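Local atomic coordinates of pumilio homolog 23 (PDB entry 5WZJ), a protein that binds RNA sequence-specifically through its pumilio repeats, recognises an 18S rRNA sequence, and probably regulates translation and mRNA stability. Residues A[306-315]-A[339-350]. Sequence-based numbering, arbitrary orientation.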
loop_
_atom_site.group_PDB
_atom_site.type_symbol
_atom_site.label_atom_id
_atom_site.label_comp_id
_atom_site.label_asym_id
_atom_site.label_seq_id
_atom_site.Cartn_x
_atom_site.Cartn_y
_atom_site.Cartn_z
ATOM N N PHE A 306 -5.309 -4.500 -22.258
ATOM C CA PHE A 306 -6.760 -4.384 -22.122
ATOM C C PHE A 306 -7.478 -5.081 -23.273
ATOM O O PHE A 306 -8.375 -5.907 -23.062
ATOM C CB PHE A 306 -7.149 -2.900 -22.052
ATOM C CG PHE A 306 -8.615 -2.655 -21.796
ATOM C CD1 PHE A 306 -9.544 -2.776 -22.816
ATOM C CD2 PHE A 306 -9.051 -2.266 -20.541
ATOM C CE1 PHE A 306 -10.895 -2.544 -22.578
ATOM C CE2 PHE A 306 -10.392 -2.044 -20.286
ATOM C CZ PHE A 306 -11.317 -2.170 -21.311
ATOM N N ASN A 307 -7.060 -4.794 -24.505
ATOM C CA ASN A 307 -7.760 -5.325 -25.676
ATOM C C ASN A 307 -7.495 -6.813 -25.889
ATOM O O ASN A 307 -8.427 -7.585 -26.145
ATOM C CB ASN A 307 -7.363 -4.526 -26.911
ATOM C CG ASN A 307 -7.954 -3.124 -26.900
ATOM O OD1 ASN A 307 -9.106 -2.926 -26.500
ATOM N ND2 ASN A 307 -7.166 -2.148 -27.328
ATOM N N LYS A 308 -6.234 -7.242 -25.810
ATOM C CA LYS A 308 -5.897 -8.598 -26.232
ATOM C C LYS A 308 -6.006 -9.631 -25.118
ATOM O O LYS A 308 -6.186 -10.814 -25.409
ATOM C CB LYS A 308 -4.476 -8.643 -26.816
ATOM C CG LYS A 308 -4.241 -7.627 -27.930
ATOM C CD LYS A 308 -5.166 -7.847 -29.134
ATOM C CE LYS A 308 -4.865 -6.831 -30.261
ATOM N NZ LYS A 308 -3.449 -6.976 -30.767
ATOM N N VAL A 309 -5.891 -9.236 -23.858
ATOM C CA VAL A 309 -5.872 -10.175 -22.749
ATOM C C VAL A 309 -7.181 -10.147 -21.963
ATOM O O VAL A 309 -7.810 -11.184 -21.756
ATOM C CB VAL A 309 -4.657 -9.913 -21.830
ATOM C CG1 VAL A 309 -4.797 -10.684 -20.529
ATOM C CG2 VAL A 309 -3.361 -10.292 -22.556
ATOM N N PHE A 310 -7.614 -8.961 -21.533
ATOM C CA PHE A 310 -8.659 -8.863 -20.515
ATOM C C PHE A 310 -10.062 -8.704 -21.091
ATOM O O PHE A 310 -11.016 -9.239 -20.521
ATOM C CB PHE A 310 -8.357 -7.696 -19.572
ATOM C CG PHE A 310 -7.132 -7.916 -18.752
ATOM C CD1 PHE A 310 -7.172 -8.767 -17.652
ATOM C CD2 PHE A 310 -5.926 -7.328 -19.107
ATOM C CE1 PHE A 310 -6.033 -9.015 -16.905
ATOM C CE2 PHE A 310 -4.781 -7.553 -18.345
ATOM C CZ PHE A 310 -4.833 -8.402 -17.255
ATOM N N LYS A 311 -10.208 -7.964 -22.186
ATOM C CA LYS A 311 -11.533 -7.685 -22.722
ATOM C C LYS A 311 -12.266 -8.991 -23.015
ATOM O O LYS A 311 -11.679 -9.948 -23.526
ATOM C CB LYS A 311 -11.422 -6.825 -23.985
ATOM C CG LYS A 311 -12.778 -6.309 -24.526
ATOM C CD LYS A 311 -12.633 -5.639 -25.897
ATOM C CE LYS A 311 -14.006 -5.332 -26.518
ATOM N NZ LYS A 311 -13.901 -4.595 -27.812
ATOM N N ASN A 312 -13.543 -9.043 -22.633
ATOM C CA ASN A 312 -14.455 -10.184 -22.724
ATOM C C ASN A 312 -14.234 -11.228 -21.625
ATOM O O ASN A 312 -15.025 -12.164 -21.528
ATOM C CB ASN A 312 -14.408 -10.890 -24.093
ATOM C CG ASN A 312 -14.717 -9.942 -25.229
ATOM O OD1 ASN A 312 -15.660 -9.169 -25.151
ATOM N ND2 ASN A 312 -13.900 -9.968 -26.267
ATOM N N SER A 313 -13.214 -11.094 -20.775
ATOM C CA SER A 313 -13.022 -12.015 -19.661
ATOM C C SER A 313 -13.156 -11.331 -18.304
ATOM O O SER A 313 -12.796 -11.927 -17.281
ATOM C CB SER A 313 -11.654 -12.700 -19.765
ATOM O OG SER A 313 -11.531 -13.438 -20.976
ATOM N N LEU A 314 -13.669 -10.103 -18.262
ATOM C CA LEU A 314 -13.555 -9.302 -17.045
ATOM C C LEU A 314 -14.300 -9.937 -15.875
ATOM O O LEU A 314 -13.789 -9.972 -14.748
ATOM C CB LEU A 314 -14.071 -7.885 -17.302
ATOM C CG LEU A 314 -13.267 -7.036 -18.296
ATOM C CD1 LEU A 314 -13.817 -5.608 -18.343
ATOM C CD2 LEU A 314 -11.768 -7.039 -17.920
ATOM N N PHE A 315 -15.511 -10.444 -16.114
ATOM C CA PHE A 315 -16.281 -10.972 -14.993
ATOM C C PHE A 315 -15.704 -12.293 -14.510
ATOM O O PHE A 315 -15.594 -12.517 -13.298
ATOM C CB PHE A 315 -17.762 -11.132 -15.355
ATOM C CG PHE A 315 -18.577 -11.733 -14.240
ATOM C CD1 PHE A 315 -18.782 -11.029 -13.069
ATOM C CD2 PHE A 315 -19.077 -13.020 -14.339
ATOM C CE1 PHE A 315 -19.494 -11.580 -12.021
ATOM C CE2 PHE A 315 -19.800 -13.579 -13.293
ATOM C CZ PHE A 315 -20.014 -12.851 -12.135
ATOM N N GLN A 339 -12.894 2.509 -22.884
ATOM C CA GLN A 339 -12.601 1.429 -21.949
ATOM C C GLN A 339 -13.589 1.425 -20.790
ATOM O O GLN A 339 -14.061 0.361 -20.371
ATOM C CB GLN A 339 -11.160 1.559 -21.440
ATOM C CG GLN A 339 -10.120 1.237 -22.516
ATOM C CD GLN A 339 -8.722 1.660 -22.128
ATOM O OE1 GLN A 339 -8.523 2.427 -21.177
ATOM N NE2 GLN A 339 -7.738 1.161 -22.866
ATOM N N MET A 340 -13.922 2.603 -20.264
ATOM C CA MET A 340 -14.913 2.663 -19.196
ATOM C C MET A 340 -16.225 2.014 -19.623
ATOM O O MET A 340 -16.842 1.279 -18.845
ATOM C CB MET A 340 -15.149 4.109 -18.775
ATOM C CG MET A 340 -16.106 4.227 -17.613
ATOM S SD MET A 340 -15.332 3.649 -16.086
ATOM C CE MET A 340 -16.797 3.265 -15.117
ATOM N N GLY A 341 -16.657 2.260 -20.863
ATOM C CA GLY A 341 -17.882 1.646 -21.348
ATOM C C GLY A 341 -17.781 0.137 -21.452
ATOM O O GLY A 341 -18.720 -0.585 -21.109
ATOM N N ILE A 342 -16.639 -0.366 -21.919
ATOM C CA ILE A 342 -16.467 -1.815 -21.997
ATOM C C ILE A 342 -16.477 -2.422 -20.600
ATOM O O ILE A 342 -17.118 -3.452 -20.358
ATOM C CB ILE A 342 -15.182 -2.161 -22.771
ATOM C CG1 ILE A 342 -15.385 -1.879 -24.259
ATOM C CG2 ILE A 342 -14.797 -3.607 -22.549
ATOM C CD1 ILE A 342 -14.101 -1.712 -25.034
ATOM N N MET A 343 -15.801 -1.779 -19.650
ATOM C CA MET A 343 -15.783 -2.321 -18.298
ATOM C C MET A 343 -17.174 -2.283 -17.674
ATOM O O MET A 343 -17.568 -3.217 -16.968
ATOM C CB MET A 343 -14.774 -1.560 -17.439
ATOM C CG MET A 343 -13.321 -1.732 -17.912
ATOM S SD MET A 343 -12.161 -0.961 -16.779
ATOM C CE MET A 343 -12.721 0.745 -16.806
ATOM N N TRP A 344 -17.937 -1.221 -17.927
ATOM C CA TRP A 344 -19.266 -1.141 -17.331
ATOM C C TRP A 344 -20.184 -2.221 -17.890
ATOM O O TRP A 344 -20.932 -2.855 -17.140
ATOM C CB TRP A 344 -19.863 0.250 -17.548
ATOM C CG TRP A 344 -21.131 0.476 -16.789
ATOM C CD1 TRP A 344 -21.257 0.828 -15.474
ATOM C CD2 TRP A 344 -22.456 0.371 -17.306
ATOM N NE1 TRP A 344 -22.589 0.945 -15.139
ATOM C CE2 TRP A 344 -23.344 0.665 -16.249
ATOM C CE3 TRP A 344 -22.979 0.051 -18.559
ATOM C CZ2 TRP A 344 -24.723 0.648 -16.412
ATOM C CZ3 TRP A 344 -24.341 0.037 -18.720
ATOM C CH2 TRP A 344 -25.203 0.333 -17.653
ATOM N N GLU A 345 -20.115 -2.470 -19.198
ATOM C CA GLU A 345 -20.975 -3.485 -19.801
ATOM C C GLU A 345 -20.669 -4.881 -19.261
ATOM O O GLU A 345 -21.588 -5.674 -19.021
ATOM C CB GLU A 345 -20.832 -3.461 -21.321
ATOM C CG GLU A 345 -21.482 -2.258 -21.986
ATOM C CD GLU A 345 -21.130 -2.148 -23.464
ATOM O OE1 GLU A 345 -20.633 -3.144 -24.039
ATOM O OE2 GLU A 345 -21.342 -1.060 -24.047
ATOM N N GLU A 346 -19.387 -5.209 -19.067
ATOM C CA GLU A 346 -19.060 -6.568 -18.649
ATOM C C GLU A 346 -19.342 -6.799 -17.168
ATOM O O GLU A 346 -19.641 -7.933 -16.774
ATOM C CB GLU A 346 -17.591 -6.897 -18.956
ATOM C CG GLU A 346 -17.206 -6.900 -20.447
ATOM C CD GLU A 346 -15.858 -7.594 -20.712
ATOM O OE1 GLU A 346 -15.571 -8.605 -20.036
ATOM O OE2 GLU A 346 -15.081 -7.132 -21.586
ATOM N N LEU A 347 -19.248 -5.761 -16.339
ATOM C CA LEU A 347 -19.227 -5.923 -14.884
ATOM C C LEU A 347 -20.430 -5.337 -14.153
ATOM O O LEU A 347 -20.855 -5.894 -13.131
ATOM C CB LEU A 347 -17.955 -5.284 -14.305
ATOM C CG LEU A 347 -16.627 -5.905 -14.737
ATOM C CD1 LEU A 347 -15.464 -5.042 -14.267
ATOM C CD2 LEU A 347 -16.517 -7.320 -14.199
ATOM N N ALA A 348 -20.953 -4.196 -14.600
ATOM C CA ALA A 348 -22.040 -3.554 -13.861
ATOM C C ALA A 348 -23.275 -4.436 -13.709
ATOM O O ALA A 348 -23.815 -4.492 -12.592
ATOM C CB ALA A 348 -22.408 -2.215 -14.512
ATOM N N PRO A 349 -23.757 -5.163 -14.742
ATOM C CA PRO A 349 -24.876 -6.097 -14.526
ATOM C C PRO A 349 -24.622 -7.131 -13.438
ATOM O O PRO A 349 -25.564 -7.772 -12.963
ATOM C CB PRO A 349 -25.025 -6.794 -15.886
ATOM C CG PRO A 349 -24.415 -5.867 -16.864
ATOM C CD PRO A 349 -23.322 -5.148 -16.154
ATOM N N ARG A 350 -23.358 -7.320 -13.046
ATOM C CA ARG A 350 -22.986 -8.354 -12.086
ATOM C C ARG A 350 -22.459 -7.775 -10.781
ATOM O O ARG A 350 -21.754 -8.473 -10.044
ATOM C CB ARG A 350 -21.942 -9.288 -12.696
ATOM C CG ARG A 350 -22.278 -9.768 -14.088
ATOM C CD ARG A 350 -23.444 -10.737 -14.063
ATOM N NE ARG A 350 -23.010 -12.124 -14.186
ATOM C CZ ARG A 350 -22.518 -12.659 -15.303
ATOM N NH1 ARG A 350 -22.372 -11.919 -16.400
ATOM N NH2 ARG A 350 -22.165 -13.936 -15.323
HETATM O O HOH W 1 -16.950 -10.549 -18.753
#
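Glu346 reaches from helix 337-347 into the turn between helices 299-310 and 314-318 and grips its backbone with both carboxylate oxygens. OE2 accepts from Asn312 N, 2.7 Å away, on the syn side but 26° out of the carboxylate plane; OE1 accepts from Leu314 N at 3.0 Å, nearly in line with its C-O bond. A water that donates to OE1 accepts the N-H of Phe315, in the first turn of helix 314-318. With an alanine here, the amides of Asn312 and Leu314 would probably lose their acceptor and the water its place.

On one flank, Arg350 bends over a face of the Phe315 ring in a cation-pi contact, CZ 3.9 Å from the ring centroid, while Leu347 CD2 packs against Phe315 CA, 3.7 Å away. On the other, CG anti to the backbone N (chi1 -175°) turns the Phe306 ring to helix 337-347; Gln339 CG sits over its centre, and Met343 CG and SD meet its edge. Gln339 OE1 accepts from Arg335 N and NE2 donates to Asn303 OD1, holding the amide stacked on the ring.

Within the right-handed pumilio superhelix, the contact ties helices 299-310 and 314-318 to helix 337-347, past intervening helix 323-332, on which Leu314 also packs.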